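Local coordinates for folylpolyglutamate synthase (FolC) (Helicobacter pylori, PDB 6K8C), which probably adds glutamate to dihydropteroate to form dihydrofolate, and further glutamates to reduced folates, at the expense of ATP, at residues P82-E86 with F87-F91; S120-E123 with Y124-L128; L277-P280 with N281-I284; V381-A384 with F385-Y389. One frame throughout, in Å; residues are numbered along the deposited sequence.

Interaction 1: P82-E86 with F87-F91; sequences PHVFE and FRERF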
loop_
_atom_site.group_PDB
_atom_site.type_symbol
_atom_site.label_atom_id
_atom_site.label_comp_id
_atom_site.label_asym_id
_atom_site.label_seq_id
_atom_site.Cartn_x
_atom_site.Cartn_y
_atom_site.Cartn_z
ATOM N N PRO A 82 -5.043 -2.489 0.372
ATOM C CA PRO A 82 -5.758 -3.694 0.793
ATOM C C PRO A 82 -4.775 -4.843 0.922
ATOM O O PRO A 82 -3.653 -4.619 1.356
ATOM C CB PRO A 82 -6.752 -3.924 -0.345
ATOM C CG PRO A 82 -6.010 -3.448 -1.560
ATOM C CD PRO A 82 -5.072 -2.329 -1.095
ATOM N N HIS A 83 -5.170 -6.052 0.542
ATOM C CA HIS A 83 -4.254 -7.179 0.567
ATOM C C HIS A 83 -4.247 -7.854 -0.796
ATOM O O HIS A 83 -5.156 -7.674 -1.609
ATOM C CB HIS A 83 -4.616 -8.179 1.676
ATOM C CG HIS A 83 -5.962 -8.813 1.513
ATOM N ND1 HIS A 83 -7.081 -8.366 2.183
ATOM C CD2 HIS A 83 -6.363 -9.880 0.782
ATOM C CE1 HIS A 83 -8.117 -9.120 1.858
ATOM N NE2 HIS A 83 -7.707 -10.048 1.011
ATOM N N VAL A 84 -3.189 -8.620 -1.047
ATOM C CA VAL A 84 -3.042 -9.327 -2.314
ATOM C C VAL A 84 -3.628 -10.726 -2.196
ATOM O O VAL A 84 -4.539 -11.096 -2.945
ATOM C CB VAL A 84 -1.567 -9.400 -2.746
ATOM C CG1 VAL A 84 -1.446 -10.162 -4.059
ATOM C CG2 VAL A 84 -0.976 -8.004 -2.866
ATOM N N PHE A 85 -3.097 -11.513 -1.265
ATOM C CA PHE A 85 -3.472 -12.911 -1.105
ATOM C C PHE A 85 -4.295 -13.167 0.147
ATOM O O PHE A 85 -5.345 -13.806 0.064
ATOM C CB PHE A 85 -2.219 -13.799 -1.084
ATOM C CG PHE A 85 -1.284 -13.557 -2.239
ATOM C CD1 PHE A 85 -1.610 -13.990 -3.515
ATOM C CD2 PHE A 85 -0.079 -12.901 -2.046
ATOM C CE1 PHE A 85 -0.750 -13.772 -4.580
ATOM C CE2 PHE A 85 0.786 -12.680 -3.109
ATOM C CZ PHE A 85 0.446 -13.117 -4.378
ATOM N N GLU A 86 -3.844 -12.692 1.310
ATOM C CA GLU A 86 -4.520 -12.964 2.572
ATOM C C GLU A 86 -4.773 -11.669 3.323
ATOM O O GLU A 86 -3.976 -10.728 3.255
ATOM C CB GLU A 86 -3.712 -13.894 3.492
ATOM C CG GLU A 86 -3.190 -15.162 2.859
ATOM C CD GLU A 86 -2.046 -15.754 3.657
ATOM O OE1 GLU A 86 -2.147 -15.786 4.902
ATOM O OE2 GLU A 86 -1.045 -16.177 3.046
ATOM N N PHE A 87 -5.879 -11.656 4.074
ATOM C CA PHE A 87 -6.242 -10.503 4.898
ATOM C C PHE A 87 -5.132 -10.123 5.873
ATOM O O PHE A 87 -4.919 -8.936 6.148
ATOM C CB PHE A 87 -7.538 -10.810 5.666
ATOM C CG PHE A 87 -8.000 -9.692 6.571
ATOM C CD1 PHE A 87 -8.632 -8.574 6.050
ATOM C CD2 PHE A 87 -7.815 -9.771 7.942
ATOM C CE1 PHE A 87 -9.064 -7.548 6.875
ATOM C CE2 PHE A 87 -8.248 -8.745 8.778
ATOM C CZ PHE A 87 -8.872 -7.632 8.242
ATOM N N ARG A 88 -4.420 -11.111 6.424
ATOM C CA ARG A 88 -3.460 -10.781 7.474
ATOM C C ARG A 88 -2.241 -10.020 6.957
ATOM O O ARG A 88 -1.459 -9.531 7.777
ATOM C CB ARG A 88 -3.010 -12.041 8.215
ATOM C CG ARG A 88 -2.144 -12.984 7.409
ATOM C CD ARG A 88 -2.058 -14.332 8.109
ATOM N NE ARG A 88 -1.060 -15.202 7.498
ATOM C CZ ARG A 88 0.072 -15.568 8.088
ATOM N NH1 ARG A 88 0.921 -16.362 7.453
ATOM N NH2 ARG A 88 0.354 -15.143 9.313
ATOM N N GLU A 89 -2.063 -9.910 5.634
ATOM C CA GLU A 89 -1.023 -9.039 5.078
ATOM C C GLU A 89 -1.136 -7.612 5.592
ATOM O O GLU A 89 -0.141 -6.876 5.624
ATOM C CB GLU A 89 -1.106 -9.005 3.553
ATOM C CG GLU A 89 -0.754 -10.283 2.846
ATOM C CD GLU A 89 -1.195 -10.259 1.399
ATOM O OE1 GLU A 89 -1.280 -9.151 0.807
ATOM O OE2 GLU A 89 -1.453 -11.348 0.854
ATOM N N ARG A 90 -2.344 -7.195 5.968
ATOM C CA ARG A 90 -2.596 -5.828 6.392
ATOM C C ARG A 90 -1.901 -5.471 7.697
ATOM O O ARG A 90 -1.874 -4.288 8.052
ATOM C CB ARG A 90 -4.109 -5.607 6.525
ATOM C CG ARG A 90 -4.847 -5.656 5.178
ATOM C CD ARG A 90 -6.344 -5.869 5.373
ATOM N NE ARG A 90 -7.032 -6.035 4.097
ATOM C CZ ARG A 90 -7.768 -5.098 3.515
ATOM N NH1 ARG A 90 -7.923 -3.919 4.099
ATOM N NH2 ARG A 90 -8.359 -5.344 2.350
ATOM N N PHE A 91 -1.333 -6.443 8.410
ATOM C CA PHE A 91 -0.744 -6.209 9.727
ATOM C C PHE A 91 0.673 -6.773 9.746
ATOM O O PHE A 91 0.869 -7.981 9.911
ATOM C CB PHE A 91 -1.607 -6.831 10.826
ATOM C CG PHE A 91 -3.083 -6.610 10.636
ATOM C CD1 PHE A 91 -3.695 -5.465 11.126
ATOM C CD2 PHE A 91 -3.864 -7.556 9.980
ATOM C CE1 PHE A 91 -5.065 -5.263 10.968
ATOM C CE2 PHE A 91 -5.227 -7.356 9.807
ATOM C CZ PHE A 91 -5.828 -6.207 10.304
HETATM O O HOH W 1 0.243 -13.452 1.580
HETATM O O HOH W 2 -0.586 -18.060 5.171
#
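One face of the H83 imidazole carries the backbone at E86-F87, where F87 CA stands 3.7 Å from the ring centroid and 18° off its normal, a CH-pi contact. At the ring's edge R90 NE donates to H83 ND1 over 3.0 Å, within 2° of both the imidazole and the guanidinium plane, which shows that ND1 accepts here. P82 CA lies over one face of that guanidinium, toward its rim, and P82 CB comes within 3.4 Å of R90 NH2. With chi1 at 62°, H83 CG sits between its backbone N and carbonyl carbon, which brings the ring under F87.

The E89 carboxylate closes the turn. OE1 takes V84 N at 2.7 Å and OE2 takes F85 N at 2.7 Å, both on the syn side but tilted out of the carboxylate plane; OE2 also takes E86 N from above it. Three amide bonds and water 1 thus fix its rotation. Alongside, R88 NE meets E86 OE1 at 2.9 Å in a salt bridge that lies in the guanidinium plane; water 2 accepts from R88 NH1 and gives E86 OE1 a weak bond.

This loop, ending in a 3-10 turn, joins strands 76-79 and 91-93. H83 and R90 rest on Y121 of helix 121-132, F87 and R88 on helix 100-110, while F85 reaches L278 of strand 276-279 and stacks edge-to-face with Y386.

Interaction 2: S120-E123 with Y124-L128; sequences SYFE and YATLL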
loop_
_atom_site.group_PDB
_atom_site.type_symbol
_atom_site.label_atom_id
_atom_site.label_comp_id
_atom_site.label_asym_id
_atom_site.label_seq_id
_atom_site.Cartn_x
_atom_site.Cartn_y
_atom_site.Cartn_z
ATOM N N SER A 120 -17.719 -0.843 9.762
ATOM C CA SER A 120 -17.497 -1.277 8.394
ATOM C C SER A 120 -16.304 -2.232 8.349
ATOM O O SER A 120 -15.558 -2.386 9.319
ATOM C CB SER A 120 -17.241 -0.078 7.482
ATOM O OG SER A 120 -15.920 0.422 7.656
ATOM N N TYR A 121 -16.123 -2.868 7.190
ATOM C CA TYR A 121 -14.989 -3.764 6.989
ATOM C C TYR A 121 -13.668 -3.080 7.341
ATOM O O TYR A 121 -12.891 -3.579 8.164
ATOM C CB TYR A 121 -14.991 -4.249 5.537
ATOM C CG TYR A 121 -13.877 -5.195 5.150
ATOM C CD1 TYR A 121 -12.651 -4.711 4.710
ATOM C CD2 TYR A 121 -14.064 -6.572 5.187
ATOM C CE1 TYR A 121 -11.638 -5.569 4.339
ATOM C CE2 TYR A 121 -13.056 -7.439 4.815
ATOM C CZ TYR A 121 -11.844 -6.932 4.389
ATOM O OH TYR A 121 -10.836 -7.786 4.009
ATOM N N PHE A 122 -13.411 -1.920 6.742
ATOM C CA PHE A 122 -12.140 -1.244 6.981
ATOM C C PHE A 122 -12.058 -0.681 8.393
ATOM O O PHE A 122 -10.973 -0.658 8.983
ATOM C CB PHE A 122 -11.923 -0.131 5.955
ATOM C CG PHE A 122 -10.590 0.563 6.095
ATOM C CD1 PHE A 122 -9.418 -0.093 5.756
ATOM C CD2 PHE A 122 -10.510 1.856 6.592
ATOM C CE1 PHE A 122 -8.184 0.536 5.892
ATOM C CE2 PHE A 122 -9.284 2.488 6.732
ATOM C CZ PHE A 122 -8.121 1.829 6.382
ATOM N N GLU A 123 -13.188 -0.235 8.955
ATOM C CA GLU A 123 -13.185 0.235 10.338
ATOM C C GLU A 123 -12.809 -0.883 11.303
ATOM O O GLU A 123 -12.091 -0.650 12.284
ATOM C CB GLU A 123 -14.551 0.836 10.694
ATOM C CG GLU A 123 -14.794 2.186 10.003
ATOM C CD GLU A 123 -16.237 2.640 10.061
ATOM O OE1 GLU A 123 -17.096 1.882 10.564
ATOM O OE2 GLU A 123 -16.512 3.766 9.603
ATOM N N TYR A 124 -13.272 -2.110 11.038
ATOM C CA TYR A 124 -12.900 -3.234 11.896
ATOM C C TYR A 124 -11.421 -3.579 11.752
ATOM O O TYR A 124 -10.755 -3.905 12.744
ATOM C CB TYR A 124 -13.760 -4.455 11.578
ATOM C CG TYR A 124 -13.699 -5.508 12.658
ATOM C CD1 TYR A 124 -14.125 -5.226 13.952
ATOM C CD2 TYR A 124 -13.197 -6.774 12.394
ATOM C CE1 TYR A 124 -14.065 -6.181 14.947
ATOM C CE2 TYR A 124 -13.135 -7.734 13.383
ATOM C CZ TYR A 124 -13.568 -7.431 14.656
ATOM O OH TYR A 124 -13.502 -8.383 15.639
ATOM N N ALA A 125 -10.896 -3.536 10.522
ATOM C CA ALA A 125 -9.463 -3.739 10.321
ATOM C C ALA A 125 -8.653 -2.726 11.120
ATOM O O ALA A 125 -7.615 -3.069 11.703
ATOM C CB ALA A 125 -9.121 -3.642 8.830
ATOM N N THR A 126 -9.123 -1.476 11.170
ATOM C CA THR A 126 -8.436 -0.442 11.940
ATOM C C THR A 126 -8.391 -0.794 13.424
ATOM O O THR A 126 -7.343 -0.669 14.067
ATOM C CB THR A 126 -9.119 0.914 11.721
ATOM O OG1 THR A 126 -9.077 1.252 10.327
ATOM C CG2 THR A 126 -8.422 2.015 12.516
ATOM N N LEU A 127 -9.520 -1.234 13.990
ATOM C CA LEU A 127 -9.524 -1.627 15.397
ATOM C C LEU A 127 -8.616 -2.822 15.637
ATOM O O LEU A 127 -7.936 -2.894 16.667
ATOM C CB LEU A 127 -10.947 -1.948 15.872
ATOM C CG LEU A 127 -11.956 -0.799 15.931
ATOM C CD1 LEU A 127 -13.252 -1.293 16.582
ATOM C CD2 LEU A 127 -11.401 0.405 16.683
ATOM N N LEU A 128 -8.601 -3.780 14.705
ATOM C CA LEU A 128 -7.698 -4.914 14.836
ATOM C C LEU A 128 -6.243 -4.453 14.869
ATOM O O LEU A 128 -5.434 -4.975 15.647
ATOM C CB LEU A 128 -7.924 -5.904 13.691
ATOM C CG LEU A 128 -9.181 -6.776 13.748
ATOM C CD1 LEU A 128 -9.361 -7.517 12.433
ATOM C CD2 LEU A 128 -9.113 -7.745 14.920
#
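Y124 N reaches S120 O at 2.9 Å, nearly in line with the carbonyl, just where S120 and E123 form a capping box at the start of helix 121-132; the i to i+4 bonds of Y124 to L127 continue beyond it. Among these backbone bonds, A125 N to Y121 O (3.1 Å), T126 N to F122 O and L127 N to E123 O repeat the spacing, the evidence for regular alpha-helix from the cap onward.

The capping bonds are reciprocal. E123 N donates to S120 OG at 3.1 Å, and S120 N donates to E123 OE1 at 2.9 Å with an N-H...O angle of 173°, arriving from above the carboxylate plane. E123 OE2 also forms a salt bridge with R30, so the cap is tied to helix 28-41.

Other side-chain polar bonds go to neighbouring parts of the fold: Y124 OH bonds to H107, with its ring edge-to-face on F15, and T126 OG1 bonds to S151. Apolar L127 packs on I34 of helix 28-41 and L110 of helix 100-110, while Y124 packs on L12 and L16 of helix 12-17.

One side-chain pair spans the turn. The T126 hydroxyl stands over one face of the F122 ring, displaced toward the rim, with OG1 3.8 Å from F122 CE2.

Interaction 3: L277-P280 with N281-I284; sequences LLSP and NILI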
loop_
_atom_site.group_PDB
_atom_site.type_symbol
_atom_site.label_atom_id
_atom_site.label_comp_id
_atom_site.label_asym_id
_atom_site.label_seq_id
_atom_site.Cartn_x
_atom_site.Cartn_y
_atom_site.Cartn_z
ATOM N N LEU A 277 7.410 -13.897 -7.074
ATOM C CA LEU A 277 7.313 -15.157 -7.807
ATOM C C LEU A 277 6.325 -16.049 -7.077
ATOM O O LEU A 277 6.676 -16.708 -6.096
ATOM C CB LEU A 277 8.678 -15.825 -7.916
ATOM C CG LEU A 277 9.460 -15.727 -9.225
ATOM C CD1 LEU A 277 10.640 -16.683 -9.194
ATOM C CD2 LEU A 277 8.577 -16.001 -10.434
ATOM N N LEU A 278 5.072 -16.062 -7.540
ATOM C CA LEU A 278 4.079 -16.961 -6.955
ATOM C C LEU A 278 4.443 -18.419 -7.199
ATOM O O LEU A 278 4.205 -19.277 -6.342
ATOM C CB LEU A 278 2.695 -16.658 -7.531
ATOM C CG LEU A 278 1.522 -17.501 -7.019
ATOM C CD1 LEU A 278 1.214 -17.166 -5.570
ATOM C CD2 LEU A 278 0.293 -17.293 -7.889
ATOM N N SER A 279 5.026 -18.708 -8.350
ATOM C CA SER A 279 5.408 -20.060 -8.728
ATOM C C SER A 279 6.617 -19.937 -9.633
ATOM O O SER A 279 7.029 -18.820 -9.977
ATOM C CB SER A 279 4.247 -20.784 -9.421
ATOM O OG SER A 279 4.047 -20.286 -10.729
ATOM N N PRO A 280 7.241 -21.057 -10.017
ATOM C CA PRO A 280 8.385 -20.948 -10.937
ATOM C C PRO A 280 8.071 -20.199 -12.226
ATOM O O PRO A 280 8.984 -19.616 -12.824
ATOM C CB PRO A 280 8.754 -22.409 -11.217
ATOM C CG PRO A 280 8.318 -23.137 -10.003
ATOM C CD PRO A 280 7.093 -22.432 -9.496
ATOM N N ASN A 281 6.812 -20.186 -12.668
ATOM C CA ASN A 281 6.455 -19.593 -13.952
ATOM C C ASN A 281 5.458 -18.445 -13.836
ATOM O O ASN A 281 4.912 -18.017 -14.860
ATOM C CB ASN A 281 5.896 -20.666 -14.896
ATOM C CG ASN A 281 4.523 -21.159 -14.477
ATOM O OD1 ASN A 281 4.182 -21.144 -13.297
ATOM N ND2 ASN A 281 3.725 -21.602 -15.447
ATOM N N ILE A 282 5.195 -17.929 -12.635
ATOM C CA ILE A 282 4.252 -16.826 -12.470
ATOM C C ILE A 282 4.895 -15.752 -11.597
ATOM O O ILE A 282 5.177 -15.988 -10.415
ATOM C CB ILE A 282 2.913 -17.281 -11.879
ATOM C CG1 ILE A 282 2.240 -18.304 -12.796
ATOM C CG2 ILE A 282 1.977 -16.090 -11.699
ATOM C CD1 ILE A 282 1.024 -18.949 -12.169
ATOM N N LEU A 283 5.133 -14.584 -12.183
ATOM C CA LEU A 283 5.539 -13.386 -11.469
ATOM C C LEU A 283 4.315 -12.491 -11.301
ATOM O O LEU A 283 3.532 -12.319 -12.240
ATOM C CB LEU A 283 6.651 -12.665 -12.245
ATOM C CG LEU A 283 7.318 -11.405 -11.687
ATOM C CD1 LEU A 283 8.143 -11.722 -10.442
ATOM C CD2 LEU A 283 8.191 -10.784 -12.766
ATOM N N ILE A 284 4.140 -11.937 -10.100
ATOM C CA ILE A 284 2.954 -11.157 -9.757
ATOM C C ILE A 284 3.386 -9.795 -9.226
ATOM O O ILE A 284 4.311 -9.703 -8.412
ATOM C CB ILE A 284 2.075 -11.883 -8.715
ATOM C CG1 ILE A 284 1.388 -13.094 -9.344
ATOM C CG2 ILE A 284 1.032 -10.939 -8.142
ATOM C CD1 ILE A 284 0.211 -13.613 -8.534
#
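L278 and I284 supply the closest apolar fit of this hairpin: L278 CD2 meets I284 CD1 at 3.7 Å as the two chains pass at a slant. L278 CG lies anti to the backbone N (chi1 -179°), and L278 CB also touches I282 CG2, so the leucine straddles I282 and I284 like a bump set between two neighbours. On the face shared by L277 and L283, L277 CD2 bends over the opposite strand to 3.4 Å from I282 O and reaches L283 CB at 4.3 Å.

S279 OG lies over the turn, 3.4 Å from I282 CG1, and donates to N281 OD1 at 2.7 Å, in the carbonyl plane. The backbone turns from S279 to I282 as a type I turn, closed by a weak I282 N to S279 O bond.

A classic beta bulge shifts the register: L278 N and S279 N both donate weakly to I282 O, the first with an N-H...O angle of only 122°.

The hairpin joins edge strand 276-279 to strand 282-285, which runs parallel to 373-376. L283 faces helix 290-303, while L278, I282 and I284 pack on helix 379-390.

Interaction 4: V381-A384 with F385-Y389; sequences VANA and FYKRY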
loop_
_atom_site.group_PDB
_atom_site.type_symbol
_atom_site.label_atom_id
_atom_site.label_comp_id
_atom_site.label_asym_id
_atom_site.label_seq_id
_atom_site.Cartn_x
_atom_site.Cartn_y
_atom_site.Cartn_z
ATOM N N VAL A 381 -6.256 -6.795 -10.197
ATOM C CA VAL A 381 -5.828 -7.770 -11.197
ATOM C C VAL A 381 -5.122 -8.944 -10.530
ATOM O O VAL A 381 -5.377 -10.109 -10.860
ATOM C CB VAL A 381 -4.928 -7.095 -12.250
ATOM C CG1 VAL A 381 -4.108 -8.135 -12.995
ATOM C CG2 VAL A 381 -5.767 -6.284 -13.222
ATOM N N ALA A 382 -4.237 -8.661 -9.571
ATOM C CA ALA A 382 -3.478 -9.733 -8.938
ATOM C C ALA A 382 -4.371 -10.598 -8.062
ATOM O O ALA A 382 -4.252 -11.829 -8.066
ATOM C CB ALA A 382 -2.328 -9.154 -8.117
ATOM N N ASN A 383 -5.272 -9.972 -7.301
ATOM C CA ASN A 383 -6.132 -10.745 -6.410
ATOM C C ASN A 383 -7.159 -11.555 -7.195
ATOM O O ASN A 383 -7.467 -12.695 -6.830
ATOM C CB ASN A 383 -6.820 -9.820 -5.407
ATOM C CG ASN A 383 -7.855 -10.540 -4.570
ATOM O OD1 ASN A 383 -9.048 -10.498 -4.868
ATOM N ND2 ASN A 383 -7.402 -11.221 -3.522
ATOM N N ALA A 384 -7.685 -10.989 -8.286
ATOM C CA ALA A 384 -8.639 -11.725 -9.112
ATOM C C ALA A 384 -7.961 -12.874 -9.849
ATOM O O ALA A 384 -8.553 -13.949 -10.006
ATOM C CB ALA A 384 -9.328 -10.781 -10.099
ATOM N N PHE A 385 -6.727 -12.670 -10.317
ATOM C CA PHE A 385 -5.974 -13.784 -10.880
ATOM C C PHE A 385 -5.767 -14.879 -9.845
ATOM O O PHE A 385 -5.908 -16.070 -10.142
ATOM C CB PHE A 385 -4.612 -13.323 -11.399
ATOM C CG PHE A 385 -3.703 -14.466 -11.745
ATOM C CD1 PHE A 385 -3.817 -15.104 -12.967
ATOM C CD2 PHE A 385 -2.772 -14.937 -10.831
ATOM C CE1 PHE A 385 -2.999 -16.169 -13.288
ATOM C CE2 PHE A 385 -1.955 -16.004 -11.145
ATOM C CZ PHE A 385 -2.066 -16.621 -12.373
ATOM N N TYR A 386 -5.387 -14.486 -8.628
ATOM C CA TYR A 386 -5.043 -15.463 -7.601
ATOM C C TYR A 386 -6.232 -16.349 -7.257
ATOM O O TYR A 386 -6.068 -17.546 -6.989
ATOM C CB TYR A 386 -4.536 -14.746 -6.352
ATOM C CG TYR A 386 -4.152 -15.684 -5.236
ATOM C CD1 TYR A 386 -3.149 -16.629 -5.414
ATOM C CD2 TYR A 386 -4.788 -15.626 -4.003
ATOM C CE1 TYR A 386 -2.790 -17.489 -4.396
ATOM C CE2 TYR A 386 -4.437 -16.485 -2.977
ATOM C CZ TYR A 386 -3.438 -17.415 -3.179
ATOM O OH TYR A 386 -3.082 -18.276 -2.163
ATOM N N LYS A 387 -7.438 -15.781 -7.256
ATOM C CA LYS A 387 -8.628 -16.573 -6.958
ATOM C C LYS A 387 -8.889 -17.598 -8.054
ATOM O O LYS A 387 -9.156 -18.771 -7.769
ATOM C CB LYS A 387 -9.835 -15.655 -6.771
ATOM C CG LYS A 387 -9.947 -15.067 -5.372
ATOM C CD LYS A 387 -10.246 -13.578 -5.424
ATOM C CE LYS A 387 -11.283 -13.180 -4.389
ATOM N NZ LYS A 387 -12.075 -11.995 -4.831
ATOM N N ARG A 388 -8.805 -17.175 -9.318
ATOM C CA ARG A 388 -8.993 -18.106 -10.427
ATOM C C ARG A 388 -7.883 -19.147 -10.459
ATOM O O ARG A 388 -8.133 -20.322 -10.758
ATOM C CB ARG A 388 -9.058 -17.335 -11.745
ATOM C CG ARG A 388 -10.166 -16.287 -11.779
ATOM C CD ARG A 388 -10.226 -15.534 -13.103
ATOM N NE ARG A 388 -10.160 -16.421 -14.260
ATOM C CZ ARG A 388 -10.195 -16.004 -15.522
ATOM N NH1 ARG A 388 -10.129 -16.881 -16.516
ATOM N NH2 ARG A 388 -10.302 -14.709 -15.790
ATOM N N TYR A 389 -6.656 -18.735 -10.139
ATOM C CA TYR A 389 -5.535 -19.667 -10.056
ATOM C C TYR A 389 -5.727 -20.656 -8.913
ATOM O O TYR A 389 -5.357 -21.831 -9.030
ATOM C CB TYR A 389 -4.240 -18.876 -9.881
ATOM C CG TYR A 389 -2.991 -19.696 -9.668
ATOM C CD1 TYR A 389 -2.371 -20.342 -10.728
ATOM C CD2 TYR A 389 -2.413 -19.796 -8.411
ATOM C CE1 TYR A 389 -1.219 -21.081 -10.539
ATOM C CE2 TYR A 389 -1.261 -20.534 -8.210
ATOM C CZ TYR A 389 -0.668 -21.172 -9.278
ATOM O OH TYR A 389 0.479 -21.908 -9.087
#
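N383 and K387 meet one turn apart on helix 379-390, and their contact marks its loose side. K387 CD comes within 3.4 Å of N383 OD1 and 3.2 Å of N383 O, so it is the aliphatic part of the lysine that lies against the asparagine. K387 NZ adds only a weak hydrogen bond to N383 OD1 at 3.4 Å. The chain is bent at chi2 and chi3 (134° and 138°), both away from staggered values, and the residue is exposed; a loosely restrained chain would be consistent with this. The other end of the amide is engaged differently: N383 ND2 donates to V84 O, which gives the side chain its firmer hold. R388, likewise exposed, folds its CG to 3.3 Å from A384 O, and its guanidinium makes weak bonds to F364 O and E365 O.

The tightly packed side is that of V381, A382 and F385. F385 N to V381 O and Y386 N to A382 O are both 2.9 Å, whereas R388 N to A384 O is weak at 3.3 Å. F385 CB sits 3.3 Å from V381 O, and its ring, with CG anti to the backbone N (chi1 169°), is directed at I282, I284 and V375 of the sheet. V381 also packs on V375, and A382 on I284.

The pattern is that of an amphipathic alpha-helix laid on a beta-sheet, here the last helix of the chain, packed on the sheet of the glutamate ligase region found in Mur ligase relatives.

Along the chain the four contacts come in series; none nests within or crosses another, because each joins adjacent segments. Interaction 1 closes the loop between strands 76-79 and 91-93, and interaction 2 starts helix 121-132, whose Y121 touches that loop: Y121 OH lies 3.1 Å from F87 CD1. Interaction 3 closes the hairpin of strands 276-279 and 282-285, and interaction 4 is the last helix, packed on that hairpin through Y389 and F385. Loop 82-91 bridges the Mur ligase middle and glutamate ligase regions, since F85 touches L278, I284 and Y386. Interactions 2 and 3, about 17 Å apart at their nearest atoms, do not touch.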